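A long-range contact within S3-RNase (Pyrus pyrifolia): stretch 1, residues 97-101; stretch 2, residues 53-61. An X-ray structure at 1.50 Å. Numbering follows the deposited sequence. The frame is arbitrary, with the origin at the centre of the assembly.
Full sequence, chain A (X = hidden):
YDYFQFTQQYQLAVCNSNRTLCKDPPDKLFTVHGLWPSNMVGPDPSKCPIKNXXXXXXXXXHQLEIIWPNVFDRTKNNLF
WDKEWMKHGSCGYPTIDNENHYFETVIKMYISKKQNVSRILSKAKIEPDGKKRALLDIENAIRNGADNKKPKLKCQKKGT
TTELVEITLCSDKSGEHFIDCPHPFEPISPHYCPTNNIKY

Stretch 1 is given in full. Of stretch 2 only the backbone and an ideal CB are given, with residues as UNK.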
# COMPACT_ATOMS: atom_id res chain seq x y z
N ASP A 97 -8.03 -17.23 1.52
CA ASP A 97 -9.12 -18.19 1.32
C ASP A 97 -10.42 -17.66 0.76
O ASP A 97 -11.11 -18.34 0.03
CB ASP A 97 -9.40 -18.86 2.66
CG ASP A 97 -10.38 -20.02 2.55
OD1 ASP A 97 -9.96 -21.14 2.14
OD2 ASP A 97 -11.55 -19.80 2.90
N ASN A 98 -10.78 -16.44 1.16
CA ASN A 98 -12.09 -15.92 0.80
C ASN A 98 -12.03 -14.43 1.08
O ASN A 98 -11.03 -13.92 1.61
CB ASN A 98 -13.14 -16.63 1.71
CG ASN A 98 -12.97 -16.31 3.19
OD1 ASN A 98 -13.28 -15.22 3.68
ND2 ASN A 98 -12.50 -17.30 3.96
N GLU A 99 -13.10 -13.73 0.73
CA GLU A 99 -13.12 -12.27 0.89
C GLU A 99 -12.86 -11.78 2.29
O GLU A 99 -12.14 -10.80 2.51
CB GLU A 99 -14.48 -11.74 0.38
CG GLU A 99 -14.66 -10.24 0.51
CD GLU A 99 -15.95 -9.73 -0.09
OE1 GLU A 99 -16.59 -10.41 -0.93
OE2 GLU A 99 -16.31 -8.58 0.26
N ASN A 100 -13.52 -12.38 3.27
CA ASN A 100 -13.29 -11.94 4.65
C ASN A 100 -11.81 -12.22 5.06
O ASN A 100 -11.15 -11.34 5.69
CB ASN A 100 -14.27 -12.68 5.60
CG ASN A 100 -15.64 -12.10 5.53
OD1 ASN A 100 -15.82 -10.88 5.64
ND2 ASN A 100 -16.65 -12.96 5.34
N HIS A 101 -11.28 -13.39 4.69
CA HIS A 101 -9.91 -13.73 5.03
C HIS A 101 -8.94 -12.77 4.37
O HIS A 101 -7.91 -12.43 4.95
CB HIS A 101 -9.65 -15.21 4.63
CG HIS A 101 -8.26 -15.69 4.94
ND1 HIS A 101 -7.70 -15.63 6.20
CD2 HIS A 101 -7.37 -16.30 4.14
CE1 HIS A 101 -6.50 -16.20 6.16
NE2 HIS A 101 -6.28 -16.62 4.93
N UNK A 53 -18.42 -17.09 -2.03
CA UNK A 53 -19.08 -15.78 -2.00
C UNK A 53 -19.43 -15.58 -0.53
O UNK A 53 -20.08 -16.42 0.12
CB UNK A 53 -20.31 -15.71 -2.91
N UNK A 54 -18.96 -14.48 0.04
CA UNK A 54 -19.13 -14.18 1.46
C UNK A 54 -19.57 -12.74 1.71
O UNK A 54 -19.30 -11.84 0.91
CB UNK A 54 -17.82 -14.45 2.21
N UNK A 55 -20.21 -12.52 2.84
CA UNK A 55 -20.69 -11.20 3.24
C UNK A 55 -19.74 -10.69 4.33
O UNK A 55 -19.32 -11.45 5.24
CB UNK A 55 -22.14 -11.25 3.73
N UNK A 56 -19.37 -9.42 4.22
CA UNK A 56 -18.55 -8.83 5.30
C UNK A 56 -19.38 -8.37 6.51
O UNK A 56 -20.48 -7.84 6.35
CB UNK A 56 -17.76 -7.64 4.75
N UNK A 57 -18.83 -8.56 7.73
CA UNK A 57 -19.50 -8.11 8.97
C UNK A 57 -19.17 -6.66 9.22
O UNK A 57 -18.16 -6.14 8.69
CB UNK A 57 -19.08 -8.96 10.17
N UNK A 58 -19.99 -5.98 10.01
CA UNK A 58 -19.80 -4.58 10.26
C UNK A 58 -18.48 -4.36 10.96
O UNK A 58 -17.82 -3.35 10.69
CB UNK A 58 -20.96 -4.01 11.08
N UNK A 59 -18.11 -5.22 11.91
CA UNK A 59 -16.87 -5.00 12.64
C UNK A 59 -15.68 -4.99 11.69
O UNK A 59 -14.79 -4.16 11.86
CB UNK A 59 -16.68 -6.07 13.71
N UNK A 60 -15.70 -5.87 10.69
CA UNK A 60 -14.57 -5.92 9.70
C UNK A 60 -14.60 -4.62 8.98
O UNK A 60 -13.52 -3.99 8.77
CB UNK A 60 -14.68 -7.09 8.72
N UNK A 61 -15.77 -4.17 8.51
CA UNK A 61 -15.83 -2.91 7.79
C UNK A 61 -15.39 -1.71 8.60
O UNK A 61 -14.80 -0.77 8.06
CB UNK A 61 -17.26 -2.68 7.29

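Position 53 begins the stretch in an extended conformation (phi/psi -133/124), with CA-to-CB directed away from stretch 1 and no atom of it within 5.5 Å of the ideal CB. Nothing here selects a side chain; the residue is I53, which makes no contact with stretch 1.

Position 54, also extended, points toward stretch 1. Its ideal CB lies 3.7 Å from N100 ND2 and 4.8 Å from N98 OD1, and beyond these the carboxylate of D97 adds negative charge. A long polar or basic side chain would suit, as lysine, arginine or glutamine could run along this surface. The residue is R54. Its CB packs 3.6 Å from N100 ND2, and its NH1 comes within 3.5 Å of N98 ND2, a donor beside a donor with no hydrogen bond between them; the hydrogen-bonded links from the guanidinium to stretch 1 run through water: water 2 accepts from R54 NH2 (2.9 Å) and donates to D97 OD2 (2.7 Å), while water 3 accepts from both R54 NH1 and N100 ND2 (3.0 Å each). The backbone joins in through water 1, which accepts from R54 N (2.8 Å) and donates to E99 OE1 (2.6 Å).

Position 55 turns its CB away, so its contribution is the backbone: N100 ND2 donates to the carbonyl O at 3.1 Å with a nearly straight angle of 165°. Many side chains would serve; K55 extends outward.

At position 56 CA-to-CB points sideways, with the ideal CB 3.9 Å from N100 OD1 and 4.8 Å from E99 OE2. The carboxylate favours a basic residue, lysine or arginine. R56 forms a salt bridge, NH1 to E99 OE2 at 2.8 Å, although the hydrogen bond within it is weak, its angle being 119°. R56 NE turns toward position 61.

Position 57 precedes a helix, where serine, threonine, asparagine, aspartate or glycine would be common choices. Its CB points sideways and does not reach stretch 1. The residue is E57, whose backbone N donates to water 4 (2.9 Å), which in turn donates to N100 OD1 (2.8 Å).

Positions 58 and 59, the first helical turn, are out of reach and unconstrained by stretch 1; they are K58 and L59.

Position 60 points back toward stretch 1, its ideal CB 5.0 Å from N100 OD1. A medium-sized aliphatic residue or a polar donor could fill the gap. L60 closes it with CD2, 3.3 Å from N100 OD1.

Position 61 is out of reach, leaving the choice open; E61 accepts from R56 NE through OE2 (2.8 Å) in a second salt bridge.

Stretch 2, residues 53-61: IRKREKLLE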
# COMPACT_ATOMS: atom_id res chain seq x y z
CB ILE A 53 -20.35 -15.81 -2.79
CG1 ILE A 53 -20.03 -16.13 -4.23
CG2 ILE A 53 -20.99 -14.39 -2.83
CD1 ILE A 53 -21.27 -16.12 -5.21
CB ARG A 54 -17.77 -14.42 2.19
CG ARG A 54 -17.24 -15.86 2.05
CD ARG A 54 -18.16 -16.85 2.85
NE ARG A 54 -17.80 -18.22 2.44
CZ ARG A 54 -16.72 -18.88 2.85
NH1 ARG A 54 -15.85 -18.33 3.72
NH2 ARG A 54 -16.48 -20.09 2.34
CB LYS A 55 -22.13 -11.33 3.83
CG LYS A 55 -23.11 -11.79 2.81
CD LYS A 55 -24.55 -11.82 3.37
CE LYS A 55 -25.51 -12.47 2.37
NZ LYS A 55 -26.43 -11.54 1.63
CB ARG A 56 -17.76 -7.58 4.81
CG ARG A 56 -16.78 -7.84 3.68
CD ARG A 56 -16.01 -6.56 3.33
NE ARG A 56 -16.87 -5.52 2.79
CZ ARG A 56 -17.00 -5.20 1.50
NH1 ARG A 56 -16.34 -5.83 0.51
NH2 ARG A 56 -17.76 -4.15 1.19
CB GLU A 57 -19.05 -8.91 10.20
CG GLU A 57 -19.53 -10.34 10.26
CD GLU A 57 -21.03 -10.40 10.39
OE1 GLU A 57 -21.60 -9.68 11.25
OE2 GLU A 57 -21.64 -11.15 9.61
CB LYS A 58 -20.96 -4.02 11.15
CG LYS A 58 -22.36 -4.03 10.53
CD LYS A 58 -22.61 -2.86 9.60
CE LYS A 58 -23.98 -2.99 8.96
NZ LYS A 58 -24.01 -4.22 8.11
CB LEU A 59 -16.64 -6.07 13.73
CG LEU A 59 -15.28 -5.98 14.47
CD1 LEU A 59 -15.18 -4.71 15.29
CD2 LEU A 59 -15.12 -7.24 15.34
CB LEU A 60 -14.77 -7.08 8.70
CG LEU A 60 -13.75 -7.09 7.54
CD1 LEU A 60 -12.35 -7.29 8.10
CD2 LEU A 60 -14.05 -8.32 6.68
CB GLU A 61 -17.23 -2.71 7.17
CG GLU A 61 -17.40 -3.70 5.99
CD GLU A 61 -18.81 -3.77 5.43
OE1 GLU A 61 -19.77 -3.23 6.09
OE2 GLU A 61 -18.92 -4.39 4.33
O HOH W 1 -17.17 -12.91 -1.45
O HOH W 2 -13.96 -20.66 3.73
O HOH W 3 -16.09 -15.88 5.38
O HOH W 4 -16.57 -10.32 8.27
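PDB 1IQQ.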